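Local coordinates for protein lysine-sensitive aspartokinase 3 (Escherichia coli, PDB 2J0W) that catalyses the ATP-dependent phosphorylation of L-aspartate to 4-phospho-L-aspartate, the first step toward lysine, and is feedback-inhibited by lysine, at residues T312-N317 and L377-V382. Sequence-based numbering, arbitrary orientation.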
ATOM      1  N   THR A 312       1.293   7.478  -9.055  1.00 67.50           N
ATOM      2  CA  THR A 312       1.658   6.078  -9.268  1.00 68.32           C
ATOM      3  C   THR A 312       3.120   5.941  -9.718  1.00 70.84           C
ATOM      4  O   THR A 312       3.547   6.565 -10.691  1.00 69.89           O
ATOM      5  CB  THR A 312       0.737   5.437 -10.332  1.00 62.56           C
ATOM      6  OG1 THR A 312      -0.623   5.490  -9.884  1.00 52.26           O
ATOM      7  CG2 THR A 312       1.126   3.997 -10.579  1.00 65.21           C
ATOM      8  N   LEU A 313       3.887   5.127  -9.001  1.00 72.94           N
ATOM      9  CA  LEU A 313       5.286   4.924  -9.349  1.00 74.15           C
ATOM     10  C   LEU A 313       5.621   3.507  -9.794  1.00 77.34           C
ATOM     11  O   LEU A 313       5.430   2.534  -9.062  1.00 77.60           O
ATOM     12  CB  LEU A 313       6.188   5.305  -8.181  1.00 65.97           C
ATOM     13  CG  LEU A 313       6.224   6.796  -7.864  1.00 68.17           C
ATOM     14  CD1 LEU A 313       7.216   7.063  -6.736  1.00 48.10           C
ATOM     15  CD2 LEU A 313       6.611   7.563  -9.125  1.00 68.34           C
ATOM     16  N   HIS A 314       6.111   3.412 -11.020  1.00 81.83           N
ATOM     17  CA  HIS A 314       6.524   2.145 -11.603  1.00 87.01           C
ATOM     18  C   HIS A 314       8.044   2.282 -11.637  1.00 89.37           C
ATOM     19  O   HIS A 314       8.552   3.399 -11.659  1.00 91.77           O
ATOM     20  CB  HIS A 314       5.945   2.020 -13.008  1.00 87.91           C
ATOM     21  CG  HIS A 314       4.448   2.062 -13.047  1.00 84.94           C
ATOM     22  ND1 HIS A 314       3.664   0.991 -12.682  1.00 88.70           N
ATOM     23  CD2 HIS A 314       3.595   3.053 -13.397  1.00 84.67           C
ATOM     24  CE1 HIS A 314       2.388   1.319 -12.806  1.00 87.01           C
ATOM     25  NE2 HIS A 314       2.321   2.564 -13.237  1.00 86.61           N
ATOM     26  N   SER A 315       8.775   1.177 -11.636  1.00 90.64           N
ATOM     27  CA  SER A 315      10.228   1.286 -11.623  1.00 94.38           C
ATOM     28  C   SER A 315      10.906   1.208 -12.979  1.00 97.47           C
ATOM     29  O   SER A 315      10.480   0.458 -13.860  1.00 95.40           O
ATOM     30  CB  SER A 315      10.829   0.210 -10.727  1.00 93.69           C
ATOM     31  OG  SER A 315      10.580  -1.069 -11.250  1.00 96.03           O
ATOM     32  N   LEU A 316      11.970   1.992 -13.149  1.00102.01           N
ATOM     33  CA  LEU A 316      12.721   1.949 -14.394  1.00106.26           C
ATOM     34  C   LEU A 316      13.685   0.776 -14.248  1.00111.15           C
ATOM     35  O   LEU A 316      14.759   0.729 -14.854  1.00111.74           O
ATOM     36  CB  LEU A 316      13.447   3.277 -14.660  1.00102.68           C
ATOM     37  CG  LEU A 316      12.544   4.386 -15.239  1.00 96.80           C
ATOM     38  CD1 LEU A 316      13.374   5.622 -15.553  1.00 92.47           C
ATOM     39  CD2 LEU A 316      11.844   3.890 -16.508  1.00 91.69           C
ATOM     40  N   ASN A 317      13.259  -0.154 -13.391  1.00114.71           N
ATOM     41  CA  ASN A 317      13.939  -1.417 -13.113  1.00115.81           C
ATOM     42  C   ASN A 317      15.454  -1.382 -12.890  1.00118.40           C
ATOM     43  O   ASN A 317      16.193  -2.098 -13.562  1.00118.68           O
ATOM     44  CB  ASN A 317      13.565  -2.388 -14.256  1.00113.30           C
ATOM     45  CG  ASN A 317      14.098  -3.791 -14.058  1.00110.76           C
ATOM     46  OD1 ASN A 317      15.152  -4.148 -14.587  1.00108.32           O
ATOM     47  ND2 ASN A 317      13.367  -4.600 -13.302  1.00110.35           N
ATOM     48  N   LEU A 377      14.820   7.544 -11.269  1.00 92.83           N
ATOM     49  CA  LEU A 377      14.861   6.383 -10.394  1.00 87.73           C
ATOM     50  C   LEU A 377      13.691   5.434 -10.650  1.00 84.13           C
ATOM     51  O   LEU A 377      13.744   4.259 -10.292  1.00 83.14           O
ATOM     52  CB  LEU A 377      14.834   6.821  -8.931  1.00 84.67           C
ATOM     53  CG  LEU A 377      14.547   5.675  -7.950  1.00 86.53           C
ATOM     54  CD1 LEU A 377      15.603   4.593  -8.123  1.00 85.20           C
ATOM     55  CD2 LEU A 377      14.524   6.182  -6.515  1.00 87.33           C
ATOM     56  N   CYS A 378      12.634   5.945 -11.268  1.00 81.89           N
ATOM     57  CA  CYS A 378      11.451   5.140 -11.545  1.00 81.09           C
ATOM     58  C   CYS A 378      10.422   5.967 -12.291  1.00 77.44           C
ATOM     59  O   CYS A 378      10.148   7.095 -11.910  1.00 76.83           O
ATOM     60  CB  CYS A 378      10.839   4.653 -10.233  1.00 85.18           C
ATOM     61  SG  CYS A 378      10.417   5.978  -9.062  1.00 89.99           S
ATOM     62  N   ARG A 379       9.861   5.410 -13.357  1.00 75.84           N
ATOM     63  CA  ARG A 379       8.852   6.107 -14.131  1.00 75.87           C
ATOM     64  C   ARG A 379       7.740   6.626 -13.208  1.00 80.77           C
ATOM     65  O   ARG A 379       7.308   5.927 -12.283  1.00 81.16           O
ATOM     66  CB  ARG A 379       8.246   5.164 -15.161  1.00 71.96           C
ATOM     67  CG  ARG A 379       6.776   5.416 -15.363  1.00 81.30           C
ATOM     68  CD  ARG A 379       6.097   4.199 -15.874  1.00 91.00           C
ATOM     69  NE  ARG A 379       5.982   4.231 -17.320  1.00 96.90           N
ATOM     70  CZ  ARG A 379       5.503   3.226 -18.040  1.00 97.87           C
ATOM     71  NH1 ARG A 379       5.104   2.115 -17.433  1.00 91.89           N
ATOM     72  NH2 ARG A 379       5.413   3.339 -19.358  1.00 98.36           N
ATOM     73  N   VAL A 380       7.270   7.846 -13.478  1.00 82.85           N
ATOM     74  CA  VAL A 380       6.215   8.476 -12.681  1.00 81.81           C
ATOM     75  C   VAL A 380       4.896   8.645 -13.424  1.00 78.12           C
ATOM     76  O   VAL A 380       4.839   8.593 -14.652  1.00 77.67           O
ATOM     77  CB  VAL A 380       6.638   9.875 -12.192  1.00 82.59           C
ATOM     78  CG1 VAL A 380       7.836   9.767 -11.261  1.00 83.15           C
ATOM     79  CG2 VAL A 380       6.963  10.757 -13.388  1.00 83.88           C
ATOM     80  N   GLU A 381       3.838   8.851 -12.649  1.00 76.50           N
ATOM     81  CA  GLU A 381       2.496   9.059 -13.177  1.00 76.64           C
ATOM     82  C   GLU A 381       1.741   9.953 -12.209  1.00 75.77           C
ATOM     83  O   GLU A 381       1.925   9.847 -10.990  1.00 74.35           O
ATOM     84  CB  GLU A 381       1.745   7.739 -13.310  1.00 78.25           C
ATOM     85  CG  GLU A 381       2.081   6.938 -14.537  1.00 85.15           C
ATOM     86  CD  GLU A 381       1.095   5.807 -14.755  1.00 95.82           C
ATOM     87  OE1 GLU A 381      -0.098   6.100 -14.989  1.00 97.73           O
ATOM     88  OE2 GLU A 381       1.508   4.629 -14.686  1.00 99.94           O
ATOM     89  N   VAL A 382       0.905  10.839 -12.747  1.00 74.63           N
ATOM     90  CA  VAL A 382       0.121  11.743 -11.909  1.00 74.76           C
ATOM     91  C   VAL A 382      -1.287  11.970 -12.446  1.00 73.01           C
ATOM     92  O   VAL A 382      -1.469  12.485 -13.548  1.00 73.59           O
ATOM     93  CB  VAL A 382       0.791  13.129 -11.760  1.00 74.93           C
ATOM     94  CG1 VAL A 382      -0.037  14.002 -10.821  1.00 70.26           C
ATOM     95  CG2 VAL A 382       2.208  12.974 -11.231  1.00 73.67           C
TER
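His314 and Arg379 join through backbone and side chain alike where 312-317 and 377-382 run antiparallel. The His314 N donates to Arg379 O at 3.1 Å, and a weak bond joins Thr312 N to Glu381 O (3.1 Å). The polar side-chain link is His314 NE2 to Glu381 OE2, 2.7 Å apart but weak because the N-H is bent well off the line between them (119°). The carboxylate carbon lies in the ring plane at its edge, and the ring and carboxylate are turned only 23° apart. Glu381 reaches it with a chain extended beyond CG (chi2 -168°), its CB beside that of Thr312. The aliphatic part of Arg379 approaches the same imidazole obliquely, its CD 3.7 Å from His314 CD2 and 3.6 Å from His314 CB next to the ring; the guanidinium plane stands steeply to the ring, and any positive charge on the histidine would probably be eased by Glu381. An alanine at His314 would probably leave the Glu381 carboxylate without this ring partner and free to turn, and Arg379 CD with its contact to CB but none to CD2. Leu313 CD2 meets Val380 CG1 at 3.3 Å on the side away from Thr312 and Glu381; Cys378 SG neighbours Leu313 CD1 at 4.1 Å. Beyond the strand, Leu316 CG packs on Arg379 N (3.4 Å). The contact belongs to an ACT domain: Leu313 also makes backbone hydrogen bonds with Val349 of strand 348-353, Leu313 and Cys378 pack on helix 321-328 through Val328 and the lysine-binding Phe324, and His314 packs on Ala422 of the second subunit.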